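Side-chain contacts in macrodomain protein (Streptomyces coelicolor, PDB 5E3B), which probably hydrolyses the N-glycosidic link between ADP-ribose and thymidine in DNA, releasing ADP-ribose, as a member of the macrodomain family: residues W98-I103 and G127-R132; G50-G53 and A59-R62; E120-A125 and S155-L160. All blocks are in the same frame, centred on the assembly; numbering follows the deposited sequence.

Contact 1 (W98-I103 and G127-R132); sequences WVANMI and GRVADR
V129 carries the apolar part of this contact: a single methyl, CG2, meets both A100 and M102 of the strand. CG2 of V129 lies 3.9 Å from CB of A100 and 3.7 Å from SD of M102, both ordinary van der Waals separations. It stands beside the backbone N of its own residue while CG1 takes the place anti to that N (chi1 169°), and this turns CG2 to the strand. M102 and V129 run across one another at about a right angle, the thioether sulfur resting on the methyl. The backbones are closest at the same place, with CA of A100 and CA of V129 7.1 Å apart.

The second kind of contact is looser and sits at the partly exposed end. NE1 of W98 and NH2 of R132 are 4.2 Å apart, and the indole and guanidinium planes are inclined by 76°, so the two groups are not stacked. CZ of R132 is 5.5 Å from the centroid of the five-membered ring, which allows at most a weak cation-pi attraction. The firmer polar partner of R132 is E135, which forms a salt bridge with NH1.

The strand and helix segments run nearly antiparallel, at 156°, with axes 10.1 Å apart, the layering of helix on sheet expected in the three-layer alpha/beta/alpha macrodomain. V129 and R132 also reach M41 on strand 40-47, and R132 touches F90 on strand 88-94. From the other face of strand 97-105, V99 and N101 meet P67 and Y71 of helix 66-76.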
ATOM      1  N   TRP A  98      -1.080   3.848 -10.092  1.00 11.26           N
ATOM      2  CA  TRP A  98      -2.077   3.123  -9.385  1.00 12.02           C
ATOM      3  C   TRP A  98      -1.794   3.279  -7.876  1.00 10.89           C
ATOM      4  O   TRP A  98      -0.668   3.429  -7.485  1.00 11.25           O
ATOM      5  CB  TRP A  98      -2.015   1.633  -9.680  1.00 14.00           C
ATOM      6  CG  TRP A  98      -2.898   1.162 -10.854  1.00 16.77           C
ATOM      7  CD1 TRP A  98      -4.150   0.630 -10.758  1.00 18.14           C
ATOM      8  CD2 TRP A  98      -2.624   1.248 -12.201  1.00 18.41           C
ATOM      9  NE1 TRP A  98      -4.680   0.356 -11.960  1.00 17.09           N
ATOM     10  CE2 TRP A  98      -3.739   0.721 -12.882  1.00 18.81           C
ATOM     11  CE3 TRP A  98      -1.529   1.690 -12.912  1.00 17.17           C
ATOM     12  CZ2 TRP A  98      -3.821   0.631 -14.283  1.00 17.69           C
ATOM     13  CZ3 TRP A  98      -1.591   1.643 -14.248  1.00 18.89           C
ATOM     14  CH2 TRP A  98      -2.758   1.111 -14.949  1.00 21.16           C
ATOM     15  N   VAL A  99      -2.856   3.313  -7.123  1.00  9.61           N
ATOM     16  CA  VAL A  99      -2.823   3.161  -5.632  1.00  9.25           C
ATOM     17  C   VAL A  99      -3.345   1.793  -5.248  1.00 10.69           C
ATOM     18  O   VAL A  99      -4.460   1.389  -5.662  1.00 10.92           O
ATOM     19  CB  VAL A  99      -3.611   4.289  -4.961  1.00 10.27           C
ATOM     20  CG1 VAL A  99      -3.650   4.125  -3.470  1.00 11.08           C
ATOM     21  CG2 VAL A  99      -2.978   5.626  -5.351  1.00 10.22           C
ATOM     22  N   ALA A 100      -2.607   1.098  -4.361  1.00  9.39           N
ATOM     23  CA  ALA A 100      -2.993  -0.196  -3.874  1.00 10.45           C
ATOM     24  C   ALA A 100      -3.399  -0.025  -2.423  1.00 10.11           C
ATOM     25  O   ALA A 100      -2.574   0.243  -1.539  1.00  9.95           O
ATOM     26  CB  ALA A 100      -1.796  -1.214  -3.936  1.00 10.47           C
ATOM     27  N   ASN A 101      -4.700  -0.098  -2.182  1.00 10.17           N
ATOM     28  CA  ASN A 101      -5.239  -0.053  -0.859  1.00 10.17           C
ATOM     29  C   ASN A 101      -5.212  -1.490  -0.261  1.00 10.34           C
ATOM     30  O   ASN A 101      -5.971  -2.370  -0.681  1.00 11.74           O
ATOM     31  CB  ASN A 101      -6.692   0.420  -0.848  1.00 10.28           C
ATOM     32  CG  ASN A 101      -6.939   1.842  -1.350  1.00 10.74           C
ATOM     33  OD1 ASN A 101      -6.120   2.741  -1.295  1.00 11.16           O
ATOM     34  ND2 ASN A 101      -8.149   2.008  -1.914  1.00 11.33           N
ATOM     35  N   MET A 102      -4.261  -1.720   0.630  1.00 11.10           N
ATOM     36  CA  MET A 102      -3.985  -3.046   1.223  1.00 11.66           C
ATOM     37  C   MET A 102      -4.730  -3.140   2.561  1.00 13.28           C
ATOM     38  O   MET A 102      -4.466  -2.322   3.431  1.00 13.97           O
ATOM     39  CB  MET A 102      -2.533  -3.264   1.513  1.00 12.02           C
ATOM     40  CG  MET A 102      -1.651  -3.164   0.276  1.00 11.14           C
ATOM     41  SD  MET A 102       0.099  -3.630   0.565  1.00 13.05           S
ATOM     42  CE  MET A 102       0.610  -2.287   1.542  1.00 12.47           C
ATOM     43  N   ILE A 103      -5.527  -4.166   2.749  1.00 11.88           N
ATOM     44  CA  ILE A 103      -6.201  -4.310   4.063  1.00 13.73           C
ATOM     45  C   ILE A 103      -5.253  -5.071   4.963  1.00 15.44           C
ATOM     46  O   ILE A 103      -5.216  -6.341   4.929  1.00 15.38           O
ATOM     47  CB  ILE A 103      -7.575  -5.004   3.910  1.00 14.01           C
ATOM     48  CG1 ILE A 103      -8.501  -4.320   2.898  1.00 13.46           C
ATOM     49  CG2 ILE A 103      -8.215  -5.041   5.302  1.00 15.81           C
ATOM     50  CD1 ILE A 103      -8.668  -2.815   3.072  1.00 14.00           C
ATOM     51  N   GLY A 127       2.162  -9.689  -1.253  1.00 12.91           N
ATOM     52  CA  GLY A 127       2.270 -10.626  -2.332  1.00 12.21           C
ATOM     53  C   GLY A 127       1.353 -10.356  -3.488  1.00 13.57           C
ATOM     54  O   GLY A 127       1.720 -10.458  -4.678  1.00 13.36           O
ATOM     55  N   ARG A 128       0.125  -9.962  -3.148  1.00 13.47           N
ATOM     56  CA  ARG A 128      -0.792  -9.538  -4.182  1.00 13.89           C
ATOM     57  C   ARG A 128      -0.388  -8.273  -4.944  1.00 12.19           C
ATOM     58  O   ARG A 128      -0.611  -8.167  -6.161  1.00 13.34           O
ATOM     59  CB  ARG A 128      -2.190  -9.381  -3.614  1.00 14.02           C
ATOM     60  CG  ARG A 128      -2.695 -10.699  -3.138  1.00 15.92           C
ATOM     61  CD  ARG A 128      -4.106 -10.673  -2.616  1.00 18.94           C
ATOM     62  NE  ARG A 128      -4.464 -12.028  -2.166  1.00 21.81           N
ATOM     63  CZ  ARG A 128      -5.654 -12.367  -1.646  1.00 22.57           C
ATOM     64  NH1 ARG A 128      -6.637 -11.465  -1.579  1.00 25.97           N
ATOM     65  NH2 ARG A 128      -5.867 -13.629  -1.198  1.00 20.24           N
ATOM     66  N   VAL A 129       0.181  -7.302  -4.232  1.00 11.23           N
ATOM     67  CA  VAL A 129       0.796  -6.146  -4.859  1.00 10.77           C
ATOM     68  C   VAL A 129       1.879  -6.580  -5.820  1.00 10.58           C
ATOM     69  O   VAL A 129       1.993  -6.060  -6.908  1.00 10.31           O
ATOM     70  CB  VAL A 129       1.320  -5.169  -3.772  1.00 11.47           C
ATOM     71  CG1 VAL A 129       2.197  -4.096  -4.351  1.00 13.17           C
ATOM     72  CG2 VAL A 129       0.142  -4.516  -3.043  1.00 12.10           C
ATOM     73  N   ALA A 130       2.746  -7.501  -5.352  1.00 11.23           N
ATOM     74  CA  ALA A 130       3.810  -7.999  -6.175  1.00 12.27           C
ATOM     75  C   ALA A 130       3.269  -8.639  -7.442  1.00 12.19           C
ATOM     76  O   ALA A 130       3.805  -8.384  -8.499  1.00 13.15           O
ATOM     77  CB  ALA A 130       4.690  -8.927  -5.449  1.00 12.93           C
ATOM     78  N   ASP A 131       2.240  -9.481  -7.324  1.00 13.75           N
ATOM     79  CA  ASP A 131       1.649 -10.101  -8.560  1.00 14.46           C
ATOM     80  C   ASP A 131       1.265  -9.026  -9.551  1.00 13.11           C
ATOM     81  O   ASP A 131       1.477  -9.103 -10.773  1.00 14.45           O
ATOM     82  CB  ASP A 131       0.486 -11.000  -8.228  1.00 14.66           C
ATOM     83  CG  ASP A 131       0.874 -12.184  -7.275  1.00 18.69           C
ATOM     84  OD1 ASP A 131       2.042 -12.639  -7.294  1.00 20.26           O
ATOM     85  OD2 ASP A 131       0.031 -12.595  -6.445  1.00 20.67           O
ATOM     86  N   ARG A 132       0.537  -8.008  -9.059  1.00 11.69           N
ATOM     87  CA  ARG A 132       0.016  -6.935  -9.969  1.00 11.40           C
ATOM     88  C   ARG A 132       1.097  -6.053 -10.506  1.00 12.56           C
ATOM     89  O   ARG A 132       1.135  -5.682 -11.696  1.00 12.37           O
ATOM     90  CB  ARG A 132      -1.078  -6.200  -9.204  1.00 12.70           C
ATOM     91  CG  ARG A 132      -1.903  -5.148  -9.943  1.00 14.93           C
ATOM     92  CD  ARG A 132      -2.794  -5.806 -10.980  1.00 16.54           C
ATOM     93  NE  ARG A 132      -3.593  -4.745 -11.632  1.00 17.70           N
ATOM     94  CZ  ARG A 132      -3.684  -4.564 -12.962  1.00 18.34           C
ATOM     95  NH1 ARG A 132      -3.076  -5.317 -13.834  1.00 17.70           N
ATOM     96  NH2 ARG A 132      -4.449  -3.547 -13.395  1.00 15.91           N
TER

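Contact 2 (G50-G53 and A59-R62); sequences GGWG and AVSR. With EDO (1,2-ethanediol), chain D.
The backbone at G50-G53 is an irregular loop that stays well clear of the helical segment A59-R62, the nearest CA atoms, those of W52 and S61, being 9.4 Å apart, and the W52 side chain spans the gap. With CG anti to the backbone N (chi1 -179°), the indole extends to the helix and meets it by its edge. NE1 of W52 donates a hydrogen bond to OG of S61 at 3.0 Å; the bond is bent, with an angle of 140° at the hydrogen, and OG lies 25° out of the ring plane. Beside it, CZ2 of W52 touches CG1 of V60 at 3.9 Å, this methyl lying in the plane of the ring. The loop leads from strand 40-47 into helix 56-63, so the contact lies within the strand-to-helix connection of the macrodomain, between loop and helix. S61 OG has a second hydrogen-bond partner, OE1 of E68 on helix 66-76, and the W52 ring also meets that of Y71. On the loop itself, N of G53 donates to O1 of an ethanediol molecule at 2.8 Å; the diol, probably from the crystallisation liquor, is bound by K54 N as well.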
ATOM      1  N   GLY A  50     -13.176   0.272   7.636  1.00 14.41           N
ATOM      2  CA  GLY A  50     -13.712   1.302   6.856  1.00 14.28           C
ATOM      3  C   GLY A  50     -13.333   2.726   7.252  1.00 14.87           C
ATOM      4  O   GLY A  50     -13.933   3.688   6.815  1.00 15.72           O
ATOM      5  N   GLY A  51     -12.311   2.846   8.085  1.00 13.89           N
ATOM      6  CA  GLY A  51     -11.833   4.129   8.514  1.00 14.27           C
ATOM      7  C   GLY A  51     -10.790   4.699   7.572  1.00 14.65           C
ATOM      8  O   GLY A  51      -9.807   4.035   7.241  1.00 15.07           O
ATOM      9  N   TRP A  52     -10.995   5.918   7.122  1.00 13.00           N
ATOM     10  CA  TRP A  52     -10.078   6.630   6.261  1.00 12.71           C
ATOM     11  C   TRP A  52     -10.063   8.090   6.669  1.00 13.12           C
ATOM     12  O   TRP A  52     -10.803   8.947   6.168  1.00 14.73           O
ATOM     13  CB  TRP A  52     -10.478   6.416   4.795  1.00 11.07           C
ATOM     14  CG  TRP A  52      -9.678   7.033   3.662  1.00 10.99           C
ATOM     15  CD1 TRP A  52      -9.387   8.365   3.455  1.00 12.02           C
ATOM     16  CD2 TRP A  52      -8.939   6.315   2.666  1.00 10.02           C
ATOM     17  NE1 TRP A  52      -8.558   8.500   2.368  1.00 11.32           N
ATOM     18  CE2 TRP A  52      -8.264   7.267   1.846  1.00  9.93           C
ATOM     19  CE3 TRP A  52      -8.794   4.962   2.373  1.00  9.89           C
ATOM     20  CZ2 TRP A  52      -7.510   6.931   0.706  1.00  9.62           C
ATOM     21  CZ3 TRP A  52      -7.980   4.632   1.282  1.00 10.01           C
ATOM     22  CH2 TRP A  52      -7.394   5.577   0.437  1.00  9.45           C
ATOM     23  N   GLY A  53      -9.193   8.360   7.635  1.00 13.72           N
ATOM     24  CA  GLY A  53      -9.322   9.652   8.341  1.00 14.53           C
ATOM     25  C   GLY A  53      -8.086  10.197   9.011  1.00 15.68           C
ATOM     26  O   GLY A  53      -8.175  11.320   9.461  1.00 17.99           O
ATOM     27  N   ALA A  59      -2.947  12.007   2.850  1.00 13.70           N
ATOM     28  CA  ALA A  59      -2.028  12.411   1.832  1.00 12.39           C
ATOM     29  C   ALA A  59      -2.522  11.935   0.441  1.00 12.14           C
ATOM     30  O   ALA A  59      -2.501  12.639  -0.536  1.00 12.99           O
ATOM     31  CB  ALA A  59      -0.615  11.882   2.027  1.00 15.17           C
ATOM     32  N   VAL A  60      -3.057  10.705   0.429  1.00 12.70           N
ATOM     33  CA  VAL A  60      -3.646  10.188  -0.826  1.00 11.32           C
ATOM     34  C   VAL A  60      -4.846  11.065  -1.285  1.00 10.64           C
ATOM     35  O   VAL A  60      -4.858  11.458  -2.451  1.00 11.70           O
ATOM     36  CB  VAL A  60      -4.043   8.691  -0.649  1.00 11.03           C
ATOM     37  CG1 VAL A  60      -4.786   8.155  -1.844  1.00 11.70           C
ATOM     38  CG2 VAL A  60      -2.800   7.899  -0.370  1.00 12.82           C
ATOM     39  N   SER A  61      -5.726  11.350  -0.353  1.00 11.41           N
ATOM     40  CA  SER A  61      -6.940  12.174  -0.712  1.00 12.42           C
ATOM     41  C   SER A  61      -6.580  13.619  -1.041  1.00 14.00           C
ATOM     42  O   SER A  61      -7.292  14.267  -1.824  1.00 14.11           O
ATOM     43  CB  SER A  61      -8.006  12.020   0.319  1.00 12.45           C
ATOM     44  OG  SER A  61      -8.540  10.724   0.371  1.00 10.88           O
ATOM     45  N   ARG A  62      -5.462  14.100  -0.508  1.00 13.94           N
ATOM     46  CA  ARG A  62      -4.936  15.389  -0.990  1.00 15.64           C
ATOM     47  C   ARG A  62      -4.518  15.419  -2.378  1.00 15.20           C
ATOM     48  O   ARG A  62      -4.502  16.556  -2.942  1.00 20.49           O
ATOM     49  CB  ARG A  62      -3.879  15.968  -0.099  1.00 17.38           C
ATOM     50  CG  ARG A  62      -4.466  16.486   1.207  1.00 19.24           C
ATOM     51  CD  ARG A  62      -3.405  17.209   2.022  1.00 20.87           C
ATOM     52  NE  ARG A  62      -2.417  16.318   2.677  1.00 24.82           N
ATOM     53  CZ  ARG A  62      -2.574  15.737   3.885  1.00 25.93           C
ATOM     54  NH1 ARG A  62      -3.678  15.905   4.626  1.00 29.91           N
ATOM     55  NH2 ARG A  62      -1.625  14.971   4.361  1.00 24.58           N
TER
HETATM   56  C1  EDO D1002      -8.083   5.729   9.926  1.00 17.97           C
HETATM   57  O1  EDO D1002      -7.566   6.471   8.837  1.00 14.54           O
HETATM   58  C2  EDO D1002      -8.613   6.653  11.010  1.00 19.27           C
HETATM   59  O2  EDO D1002      -9.742   7.425  10.593  1.00 17.05           O

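Contact 3 (E120-A125 and S155-L160); sequences EAIGTA and SRVEPL
L160 packs against I122 and G123, with one methyl serving both. CD1 of L160 lies 3.9 Å from CG2 of I122 and 3.8 Å from the backbone N of G123, while its other methyl, CD2, is 4.1 Å from CA of G123. G123 has no side chain, and the leucine lies against the helix backbone there; CA of G123 and CA of L160 are 5.9 Å apart, consistent with this close approach. A turn earlier the fit is looser: CG2 of I122 and CG2 of V157 are separated by 4.3 Å. I122 holds CG2 anti to its backbone N, with CG1 at chi1 -71°, and thereby offers the same methyl to V157 and to L160.

The two segments run roughly parallel, at 23° with axes 9.9 Å apart. They belong to helices 119-136 and 154-166, joined through strand 139-143 in the alternating helix-and-strand order of the macrodomain. Within 155-160 the helix is kinked at P159, whose N has no bond to the preceding turn. Farther out, Y119 and L126 also touch L160, and V117 touches I122. The E158 carboxylate is hydrogen-bonded to the Y26 hydroxyl through OE2 and to NE1 of W154 through OE1.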
ATOM      1  N   GLU A 120       0.264 -11.712   8.897  1.00 23.06           N
ATOM      2  CA  GLU A 120      -0.195 -12.602   7.826  1.00 24.64           C
ATOM      3  C   GLU A 120      -0.923 -11.765   6.772  1.00 22.26           C
ATOM      4  O   GLU A 120      -0.847 -12.060   5.585  1.00 21.56           O
ATOM      5  CB  GLU A 120      -1.120 -13.740   8.320  1.00 31.83           C
ATOM      6  CG  GLU A 120      -0.467 -14.684   9.361  1.00 35.74           C
ATOM      7  N   ALA A 121      -1.724 -10.794   7.237  1.00 19.23           N
ATOM      8  CA  ALA A 121      -2.495  -9.922   6.334  1.00 19.88           C
ATOM      9  C   ALA A 121      -1.595  -9.088   5.460  1.00 18.79           C
ATOM     10  O   ALA A 121      -1.780  -9.012   4.279  1.00 16.49           O
ATOM     11  CB  ALA A 121      -3.362  -8.984   7.154  1.00 20.21           C
ATOM     12  N   ILE A 122      -0.600  -8.464   6.071  1.00 17.50           N
ATOM     13  CA  ILE A 122       0.356  -7.648   5.317  1.00 19.17           C
ATOM     14  C   ILE A 122       1.159  -8.500   4.317  1.00 16.58           C
ATOM     15  O   ILE A 122       1.420  -8.048   3.218  1.00 14.09           O
ATOM     16  CB  ILE A 122       1.309  -6.890   6.239  1.00 25.02           C
ATOM     17  CG1 ILE A 122       0.566  -5.814   6.931  1.00 31.42           C
ATOM     18  CG2 ILE A 122       2.526  -6.348   5.477  1.00 27.82           C
ATOM     19  CD1 ILE A 122       0.435  -4.558   6.085  1.00 40.87           C
ATOM     20  N   GLY A 123       1.589  -9.686   4.752  1.00 15.41           N
ATOM     21  CA  GLY A 123       2.317 -10.596   3.857  1.00 15.13           C
ATOM     22  C   GLY A 123       1.533 -10.925   2.613  1.00 12.97           C
ATOM     23  O   GLY A 123       1.983 -10.799   1.478  1.00 13.56           O
ATOM     24  N   THR A 124       0.287 -11.348   2.808  1.00 12.62           N
ATOM     25  CA  THR A 124      -0.620 -11.721   1.752  1.00 13.05           C
ATOM     26  C   THR A 124      -0.846 -10.534   0.781  1.00 11.75           C
ATOM     27  O   THR A 124      -0.769 -10.638  -0.452  1.00 12.97           O
ATOM     28  CB  THR A 124      -1.938 -12.214   2.323  1.00 14.01           C
ATOM     29  OG1 THR A 124      -1.615 -13.448   3.066  1.00 17.07           O
ATOM     30  CG2 THR A 124      -2.921 -12.519   1.275  1.00 15.54           C
ATOM     31  N   ALA A 125      -1.088  -9.392   1.387  1.00 11.79           N
ATOM     32  CA  ALA A 125      -1.380  -8.194   0.593  1.00 12.11           C
ATOM     33  C   ALA A 125      -0.225  -7.751  -0.213  1.00 12.70           C
ATOM     34  O   ALA A 125      -0.331  -7.380  -1.391  1.00 11.61           O
ATOM     35  CB  ALA A 125      -1.831  -7.019   1.496  1.00 13.05           C
ATOM     36  N   SER A 155       9.613  -3.632  11.793  1.00 21.73           N
ATOM     37  CA  SER A 155      10.459  -4.799  11.856  1.00 20.82           C
ATOM     38  C   SER A 155       9.787  -6.025  11.316  1.00 22.76           C
ATOM     39  O   SER A 155      10.462  -6.997  10.952  1.00 19.58           O
ATOM     40  CB  SER A 155      10.818  -5.024  13.348  1.00 24.41           C
ATOM     41  OG  SER A 155       9.742  -5.546  14.057  1.00 28.56           O
ATOM     42  N   ARG A 156       8.467  -6.055  11.374  1.00 23.68           N
ATOM     43  CA  ARG A 156       7.673  -7.039  10.584  1.00 27.64           C
ATOM     44  C   ARG A 156       7.510  -6.685   9.116  1.00 27.46           C
ATOM     45  O   ARG A 156       7.656  -7.528   8.151  1.00 27.65           O
ATOM     46  CB  ARG A 156       6.274  -7.155  11.219  1.00 27.91           C
ATOM     47  CG  ARG A 156       6.213  -8.238  12.257  1.00 33.76           C
ATOM     48  CD  ARG A 156       6.837  -7.823  13.554  1.00 42.56           C
ATOM     49  NE  ARG A 156       6.871  -8.877  14.579  1.00 45.48           N
ATOM     50  CZ  ARG A 156       7.586  -8.776  15.710  1.00 52.62           C
ATOM     51  NH1 ARG A 156       8.343  -7.692  15.949  1.00 52.77           N
ATOM     52  NH2 ARG A 156       7.588  -9.771  16.600  1.00 53.54           N
ATOM     53  N   VAL A 157       7.111  -5.444   8.888  1.00 22.87           N
ATOM     54  CA  VAL A 157       6.809  -5.043   7.537  1.00 25.05           C
ATOM     55  C   VAL A 157       8.005  -5.059   6.576  1.00 23.23           C
ATOM     56  O   VAL A 157       7.861  -5.586   5.476  1.00 19.45           O
ATOM     57  CB  VAL A 157       6.013  -3.669   7.522  1.00 25.94           C
ATOM     58  CG1 VAL A 157       5.823  -3.172   6.088  1.00 28.76           C
ATOM     59  CG2 VAL A 157       4.682  -3.870   8.302  1.00 26.55           C
ATOM     60  N   GLU A 158       9.180  -4.478   6.919  1.00 17.49           N
ATOM     61  CA  GLU A 158      10.215  -4.305   5.953  1.00 15.52           C
ATOM     62  C   GLU A 158      10.634  -5.738   5.468  1.00 13.55           C
ATOM     63  O   GLU A 158      10.846  -5.936   4.301  1.00 15.22           O
ATOM     64  CB  GLU A 158      11.433  -3.374   6.314  1.00 18.06           C
ATOM     65  CG  GLU A 158      12.424  -3.302   5.208  1.00 20.08           C
ATOM     66  CD  GLU A 158      13.503  -2.190   5.136  1.00 20.48           C
ATOM     67  OE1 GLU A 158      13.324  -1.110   5.585  1.00 24.50           O
ATOM     68  OE2 GLU A 158      14.498  -2.370   4.384  1.00 24.53           O
ATOM     69  N   PRO A 159      10.813  -6.716   6.391  1.00 14.77           N
ATOM     70  CA  PRO A 159      11.167  -8.020   5.841  1.00 13.70           C
ATOM     71  C   PRO A 159      10.183  -8.656   4.908  1.00 13.26           C
ATOM     72  O   PRO A 159      10.531  -9.341   3.946  1.00 13.04           O
ATOM     73  CB  PRO A 159      11.304  -8.907   7.072  1.00 14.73           C
ATOM     74  CG  PRO A 159      11.729  -7.988   8.139  1.00 15.85           C
ATOM     75  CD  PRO A 159      10.944  -6.705   7.864  1.00 16.30           C
ATOM     76  N   LEU A 160       8.898  -8.341   5.115  1.00 13.17           N
ATOM     77  CA  LEU A 160       7.902  -8.799   4.103  1.00 12.99           C
ATOM     78  C   LEU A 160       8.009  -8.041   2.768  1.00 12.22           C
ATOM     79  O   LEU A 160       7.702  -8.597   1.716  1.00 12.55           O
ATOM     80  CB  LEU A 160       6.488  -8.710   4.740  1.00 13.92           C
ATOM     81  CG  LEU A 160       6.164  -9.661   5.936  1.00 14.96           C
ATOM     82  CD1 LEU A 160       4.840  -9.309   6.617  1.00 18.56           C
ATOM     83  CD2 LEU A 160       6.113 -11.099   5.420  1.00 17.21           C
TER

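Overall arrangement
All three contacts are largely buried, but the centre of contact 1 is about 6 Å from the centre of the chain, against about 11 and 12 Å for those of contacts 3 and 2. Contacts 1 and 3 share helix 119-136 and adjoin, CB of M102 and CB of A125 being 3.8 Å apart: one seats the helix on the sheet, the other sets it beside helix 154-166. Contact 2 meets contact 1 from the other face of strand 97-105, with OD1 of N101 3.6 Å from CH2 of W52. Methyl packing dominates contacts 1 and 3, though contact 1 also has a looser, partly exposed aromatic-guanidinium end that contact 3 lacks; the loop contact adds a hydrogen bond.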